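Local coordinates for Non-structural polyprotein (Sindbis virus, PDB 4GUA), which appears to cleave the viral replicase polyprotein through a cysteine protease unit, here in an uncleaved precursor that also carries a macro domain and a zinc-binding domain, at residues Pro8-Leu21 and Trp37-Ser51. Residues are numbered along the deposited sequence; the frame is centred on the assembly and turned at random.
Sequences PFSCKTNVCWAKAL and WSELFPQFADDKPHS. With SO4 (sulfate ion), chain E; SO4 (sulfate ion), chain L.
N14 and P49 bring the two backbones closest, with CA atoms 5.4 Å apart, where the loop leading into helix 16-27 runs beside the chain that leaves helix 42-45. That short helix ends in a Schellman motif at D47, whose positive phi lets the chain turn off the helix axis. With CG anti to the backbone N (chi1 -166°), the D47 carboxylate receives two successive amides through the syn sides of its oxygens: T13 N to OD2 at 2.8 Å and N14 N to OD1 at 2.7 Å. An aspartate suits the place because its short side chain offers two acceptors spaced for neighbouring N-H groups. K12, bent at chi2, has the length and the terminal ammonium to reach F44 O (2.9 Å), which D47 N approaches from the opposite face of the carbonyl plane.

W17 fills the middle of the contact, its large ring packing while its single N-H donates from NE1 to K48 O at 3.1 Å. H50 CB lies over the five-membered ring, 3.4 Å from its centroid, while the imidazole turns its edge to the six-membered ring. W17 in turn points an edge at the face of F41, a T-shaped pair with planes at 76°. A18 is small enough to set CB over the six-membered ring of W37, 3.6 Å from the centroid, and branched V15 sets methyl CG1 over a face of F44, 4.0 Å from CD2.

C16 starts helix 16-27 and touches H93, an arrangement consistent with the cysteine-histidine pair of clan CA peptidases. The chemistry thus joins a largely buried aromatic cluster to a polar margin: the carboxylate probably fixes the course of the loop before C16, and the indole N-H, set among aromatic rings, finds its acceptor in K48 O.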
loop_
_atom_site.group_PDB
_atom_site.type_symbol
_atom_site.label_atom_id
_atom_site.label_comp_id
_atom_site.label_asym_id
_atom_site.label_seq_id
_atom_site.Cartn_x
_atom_site.Cartn_y
_atom_site.Cartn_z
ATOM N N PRO A 8 -7.798 -6.091 36.018
ATOM C CA PRO A 8 -7.840 -4.973 35.072
ATOM C C PRO A 8 -9.138 -4.876 34.275
ATOM O O PRO A 8 -9.487 -3.802 33.775
ATOM C CB PRO A 8 -6.663 -5.263 34.135
ATOM C CG PRO A 8 -6.335 -6.722 34.309
ATOM C CD PRO A 8 -7.098 -7.264 35.464
ATOM N N PHE A 9 -9.851 -5.988 34.162
ATOM C CA PHE A 9 -11.006 -6.056 33.285
ATOM C C PHE A 9 -12.323 -5.774 34.006
ATOM O O PHE A 9 -13.398 -5.909 33.421
ATOM C CB PHE A 9 -11.026 -7.415 32.602
ATOM C CG PHE A 9 -9.719 -7.768 31.968
ATOM C CD1 PHE A 9 -9.227 -7.020 30.913
ATOM C CD2 PHE A 9 -8.967 -8.824 32.445
ATOM C CE1 PHE A 9 -8.021 -7.332 30.333
ATOM C CE2 PHE A 9 -7.756 -9.136 31.871
ATOM C CZ PHE A 9 -7.285 -8.389 30.813
ATOM N N SER A 10 -12.241 -5.380 35.273
ATOM C CA SER A 10 -13.437 -5.168 36.076
ATOM C C SER A 10 -14.398 -4.167 35.436
ATOM O O SER A 10 -13.989 -3.084 35.021
ATOM C CB SER A 10 -13.034 -4.665 37.463
ATOM O OG SER A 10 -14.165 -4.472 38.293
ATOM N N CYS A 11 -15.680 -4.534 35.380
ATOM C CA CYS A 11 -16.723 -3.662 34.843
ATOM C C CYS A 11 -16.518 -3.287 33.377
ATOM O O CYS A 11 -16.831 -2.168 32.979
ATOM C CB CYS A 11 -16.837 -2.391 35.683
ATOM S SG CYS A 11 -17.179 -2.700 37.430
ATOM N N LYS A 12 -15.987 -4.208 32.580
ATOM C CA LYS A 12 -15.772 -3.960 31.152
ATOM C C LYS A 12 -16.424 -5.068 30.337
ATOM O O LYS A 12 -16.006 -6.228 30.409
ATOM C CB LYS A 12 -14.272 -3.882 30.819
ATOM C CG LYS A 12 -13.522 -2.774 31.545
ATOM C CD LYS A 12 -13.687 -1.453 30.810
ATOM C CE LYS A 12 -13.130 -0.289 31.599
ATOM N NZ LYS A 12 -13.085 0.949 30.776
ATOM N N THR A 13 -17.451 -4.715 29.563
ATOM C CA THR A 13 -18.187 -5.733 28.822
ATOM C C THR A 13 -17.510 -6.133 27.501
ATOM O O THR A 13 -17.628 -7.296 27.120
ATOM C CB THR A 13 -19.701 -5.359 28.583
ATOM O OG1 THR A 13 -19.837 -4.414 27.521
ATOM C CG2 THR A 13 -20.336 -4.814 29.854
ATOM N N ASN A 14 -16.858 -5.229 26.758
ATOM C CA ASN A 14 -16.145 -5.752 25.586
ATOM C C ASN A 14 -14.630 -5.606 25.614
ATOM O O ASN A 14 -14.083 -4.835 24.849
ATOM C CB ASN A 14 -16.629 -4.987 24.361
ATOM C CG ASN A 14 -18.125 -4.847 24.330
ATOM O OD1 ASN A 14 -18.659 -3.805 24.715
ATOM N ND2 ASN A 14 -18.817 -5.892 23.888
ATOM N N VAL A 15 -13.941 -6.419 26.399
ATOM C CA VAL A 15 -12.481 -6.414 26.394
ATOM C C VAL A 15 -11.856 -7.753 26.003
ATOM O O VAL A 15 -10.660 -7.958 26.193
ATOM C CB VAL A 15 -11.879 -5.767 27.654
ATOM C CG1 VAL A 15 -12.411 -4.342 27.779
ATOM C CG2 VAL A 15 -12.185 -6.578 28.881
ATOM N N CYS A 16 -12.670 -8.693 25.536
ATOM C CA CYS A 16 -12.151 -10.024 25.277
ATOM C C CYS A 16 -10.839 -9.940 24.494
ATOM O O CYS A 16 -9.948 -10.758 24.703
ATOM C CB CYS A 16 -13.189 -10.897 24.549
ATOM S SG CYS A 16 -13.831 -10.249 22.991
ATOM N N TRP A 17 -10.700 -8.942 23.624
ATOM C CA TRP A 17 -9.448 -8.757 22.891
ATOM C C TRP A 17 -8.235 -8.539 23.821
ATOM O O TRP A 17 -7.154 -9.119 23.618
ATOM C CB TRP A 17 -9.567 -7.603 21.883
ATOM C CG TRP A 17 -10.086 -6.305 22.436
ATOM C CD1 TRP A 17 -11.387 -5.921 22.541
ATOM C CD2 TRP A 17 -9.306 -5.213 22.932
ATOM N NE1 TRP A 17 -11.472 -4.659 23.077
ATOM C CE2 TRP A 17 -10.207 -4.202 23.329
ATOM C CE3 TRP A 17 -7.934 -4.989 23.083
ATOM C CZ2 TRP A 17 -9.781 -2.993 23.866
ATOM C CZ3 TRP A 17 -7.512 -3.787 23.614
ATOM C CH2 TRP A 17 -8.432 -2.805 24.002
ATOM N N ALA A 18 -8.422 -7.725 24.855
ATOM C CA ALA A 18 -7.375 -7.502 25.851
ATOM C C ALA A 18 -7.112 -8.751 26.696
ATOM O O ALA A 18 -5.957 -9.168 26.878
ATOM C CB ALA A 18 -7.733 -6.317 26.743
ATOM N N LYS A 19 -8.179 -9.356 27.207
ATOM C CA LYS A 19 -8.033 -10.568 28.010
ATOM C C LYS A 19 -7.236 -11.594 27.219
ATOM O O LYS A 19 -6.368 -12.280 27.762
ATOM C CB LYS A 19 -9.399 -11.155 28.394
ATOM C CG LYS A 19 -10.366 -10.144 28.977
ATOM C CD LYS A 19 -11.728 -10.750 29.274
ATOM C CE LYS A 19 -12.483 -9.952 30.333
ATOM N NZ LYS A 19 -13.948 -10.194 30.257
ATOM N N ALA A 20 -7.502 -11.653 25.920
ATOM C CA ALA A 20 -6.893 -12.657 25.064
ATOM C C ALA A 20 -5.405 -12.384 24.935
ATOM O O ALA A 20 -4.596 -13.309 24.891
ATOM C CB ALA A 20 -7.554 -12.658 23.706
ATOM N N LEU A 21 -5.048 -11.108 24.845
ATOM C CA LEU A 21 -3.646 -10.732 24.835
ATOM C C LEU A 21 -2.902 -11.011 26.144
ATOM O O LEU A 21 -1.703 -11.296 26.112
ATOM C CB LEU A 21 -3.505 -9.257 24.483
ATOM C CG LEU A 21 -3.839 -8.935 23.031
ATOM C CD1 LEU A 21 -3.477 -7.490 22.728
ATOM C CD2 LEU A 21 -3.133 -9.904 22.073
ATOM N N TRP A 37 -4.184 -0.244 30.695
ATOM C CA TRP A 37 -4.992 -0.630 29.544
ATOM C C TRP A 37 -5.758 0.574 29.016
ATOM O O TRP A 37 -5.798 0.813 27.812
ATOM C CB TRP A 37 -5.988 -1.727 29.912
ATOM C CG TRP A 37 -5.443 -3.120 29.837
ATOM C CD1 TRP A 37 -5.205 -3.961 30.884
ATOM C CD2 TRP A 37 -5.089 -3.843 28.652
ATOM N NE1 TRP A 37 -4.727 -5.162 30.426
ATOM C CE2 TRP A 37 -4.641 -5.118 29.060
ATOM C CE3 TRP A 37 -5.109 -3.541 27.285
ATOM C CZ2 TRP A 37 -4.215 -6.089 28.157
ATOM C CZ3 TRP A 37 -4.682 -4.508 26.383
ATOM C CH2 TRP A 37 -4.234 -5.765 26.827
ATOM N N SER A 38 -6.360 1.333 29.928
ATOM C CA SER A 38 -7.174 2.491 29.567
ATOM C C SER A 38 -6.328 3.606 28.963
ATOM O O SER A 38 -6.766 4.330 28.060
ATOM C CB SER A 38 -7.907 3.025 30.792
ATOM O OG SER A 38 -8.764 2.037 31.325
ATOM N N GLU A 39 -5.106 3.733 29.458
ATOM C CA GLU A 39 -4.259 4.825 29.037
ATOM C C GLU A 39 -3.780 4.536 27.624
ATOM O O GLU A 39 -3.653 5.445 26.809
ATOM C CB GLU A 39 -3.082 5.005 29.996
ATOM C CG GLU A 39 -2.245 6.242 29.699
ATOM C CD GLU A 39 -0.931 6.259 30.458
ATOM O OE1 GLU A 39 -0.805 5.492 31.442
ATOM O OE2 GLU A 39 -0.028 7.038 30.063
ATOM N N LEU A 40 -3.534 3.264 27.331
ATOM C CA LEU A 40 -3.047 2.862 26.015
ATOM C C LEU A 40 -4.139 2.826 24.929
ATOM O O LEU A 40 -3.919 3.267 23.801
ATOM C CB LEU A 40 -2.376 1.494 26.120
ATOM C CG LEU A 40 -1.076 1.467 26.929
ATOM C CD1 LEU A 40 -0.535 0.051 27.034
ATOM C CD2 LEU A 40 -0.036 2.380 26.307
ATOM N N PHE A 41 -5.308 2.291 25.265
ATOM C CA PHE A 41 -6.379 2.144 24.287
ATOM C C PHE A 41 -7.621 2.940 24.662
ATOM O O PHE A 41 -8.242 2.696 25.696
ATOM C CB PHE A 41 -6.754 0.670 24.118
ATOM C CG PHE A 41 -5.604 -0.201 23.700
ATOM C CD1 PHE A 41 -5.259 -0.317 22.363
ATOM C CD2 PHE A 41 -4.878 -0.914 24.641
ATOM C CE1 PHE A 41 -4.202 -1.111 21.968
ATOM C CE2 PHE A 41 -3.821 -1.715 24.253
ATOM C CZ PHE A 41 -3.486 -1.816 22.911
ATOM N N PRO A 42 -7.984 3.917 23.829
ATOM C CA PRO A 42 -9.282 4.549 24.051
ATOM C C PRO A 42 -10.394 3.514 24.021
ATOM O O PRO A 42 -11.384 3.666 24.730
ATOM C CB PRO A 42 -9.400 5.513 22.874
ATOM C CG PRO A 42 -7.969 5.834 22.519
ATOM C CD PRO A 42 -7.225 4.565 22.744
ATOM N N GLN A 43 -10.215 2.470 23.215
ATOM C CA GLN A 43 -11.212 1.406 23.086
ATOM C C GLN A 43 -11.410 0.685 24.419
ATOM O O GLN A 43 -12.526 0.302 24.758
ATOM C CB GLN A 43 -10.807 0.391 22.004
ATOM C CG GLN A 43 -10.687 0.978 20.602
ATOM C CD GLN A 43 -9.302 1.525 20.320
ATOM O OE1 GLN A 43 -8.494 1.718 21.237
ATOM N NE2 GLN A 43 -9.022 1.794 19.048
ATOM N N PHE A 44 -10.326 0.478 25.165
ATOM C CA PHE A 44 -10.433 -0.154 26.475
ATOM C C PHE A 44 -11.093 0.809 27.459
ATOM O O PHE A 44 -12.082 0.473 28.104
ATOM C CB PHE A 44 -9.055 -0.562 26.995
ATOM C CG PHE A 44 -9.096 -1.368 28.266
ATOM C CD1 PHE A 44 -9.411 -0.768 29.471
ATOM C CD2 PHE A 44 -8.784 -2.717 28.260
ATOM C CE1 PHE A 44 -9.439 -1.500 30.649
ATOM C CE2 PHE A 44 -8.804 -3.463 29.437
ATOM C CZ PHE A 44 -9.133 -2.854 30.630
ATOM N N ALA A 45 -10.552 2.020 27.541
ATOM C CA ALA A 45 -11.077 3.058 28.430
ATOM C C ALA A 45 -12.574 3.300 28.238
ATOM O O ALA A 45 -13.289 3.562 29.199
ATOM C CB ALA A 45 -10.318 4.346 28.208
ATOM N N ASP A 46 -13.033 3.247 26.991
ATOM C CA ASP A 46 -14.444 3.436 26.663
ATOM C C ASP A 46 -15.226 2.130 26.515
ATOM O O ASP A 46 -16.384 2.154 26.117
ATOM C CB ASP A 46 -14.580 4.256 25.386
ATOM C CG ASP A 46 -14.066 5.675 25.555
ATOM O OD1 ASP A 46 -14.022 6.143 26.715
ATOM O OD2 ASP A 46 -13.712 6.318 24.537
ATOM N N ASP A 47 -14.577 0.999 26.793
ATOM C CA ASP A 47 -15.222 -0.317 26.767
ATOM C C ASP A 47 -15.869 -0.629 25.420
ATOM O O ASP A 47 -17.088 -0.782 25.327
ATOM C CB ASP A 47 -16.265 -0.409 27.880
ATOM C CG ASP A 47 -16.726 -1.830 28.138
ATOM O OD1 ASP A 47 -16.148 -2.768 27.546
ATOM O OD2 ASP A 47 -17.665 -2.008 28.944
ATOM N N LYS A 48 -15.045 -0.704 24.377
ATOM C CA LYS A 48 -15.526 -0.957 23.018
ATOM C C LYS A 48 -14.857 -2.153 22.346
ATOM O O LYS A 48 -13.740 -2.523 22.695
ATOM C CB LYS A 48 -15.351 0.313 22.178
ATOM C CG LYS A 48 -16.166 1.463 22.753
ATOM C CD LYS A 48 -16.028 2.759 22.001
ATOM C CE LYS A 48 -17.047 3.784 22.507
ATOM N NZ LYS A 48 -17.214 4.971 21.603
ATOM N N PRO A 49 -15.550 -2.777 21.383
ATOM C CA PRO A 49 -14.931 -3.900 20.673
ATOM C C PRO A 49 -13.691 -3.457 19.910
ATOM O O PRO A 49 -13.602 -2.299 19.511
ATOM C CB PRO A 49 -16.038 -4.362 19.711
ATOM C CG PRO A 49 -16.915 -3.187 19.545
ATOM C CD PRO A 49 -16.900 -2.486 20.871
ATOM N N HIS A 50 -12.733 -4.357 19.745
ATOM C CA HIS A 50 -11.465 -4.010 19.123
ATOM C C HIS A 50 -10.735 -5.262 18.624
ATOM O O HIS A 50 -11.048 -6.373 19.049
ATOM C CB HIS A 50 -10.604 -3.256 20.127
ATOM C CG HIS A 50 -9.431 -2.559 19.513
ATOM N ND1 HIS A 50 -9.498 -1.921 18.295
ATOM C CD2 HIS A 50 -8.163 -2.392 19.956
ATOM C CE1 HIS A 50 -8.320 -1.400 18.009
ATOM N NE2 HIS A 50 -7.493 -1.669 19.002
ATOM N N SER A 51 -9.767 -5.080 17.729
ATOM C CA SER A 51 -8.965 -6.198 17.227
ATOM C C SER A 51 -7.807 -6.512 18.156
ATOM O O SER A 51 -6.946 -5.672 18.383
ATOM C CB SER A 51 -8.403 -5.894 15.839
ATOM O OG SER A 51 -7.530 -6.934 15.413
HETATM S S SO4 E . -15.890 -11.393 27.447
HETATM O O1 SO4 E . -16.544 -12.095 26.341
HETATM O O2 SO4 E . -14.705 -12.139 27.867
HETATM O O3 SO4 E . -15.494 -10.053 27.007
HETATM O O4 SO4 E . -16.800 -11.277 28.583
HETATM S S SO4 L . -10.692 -8.613 12.920
HETATM O O1 SO4 L . -10.292 -10.016 12.792
HETATM O O2 SO4 L . -11.367 -8.395 14.198
HETATM O O3 SO4 L . -9.499 -7.769 12.858
HETATM O O4 SO4 L . -11.613 -8.273 11.837
#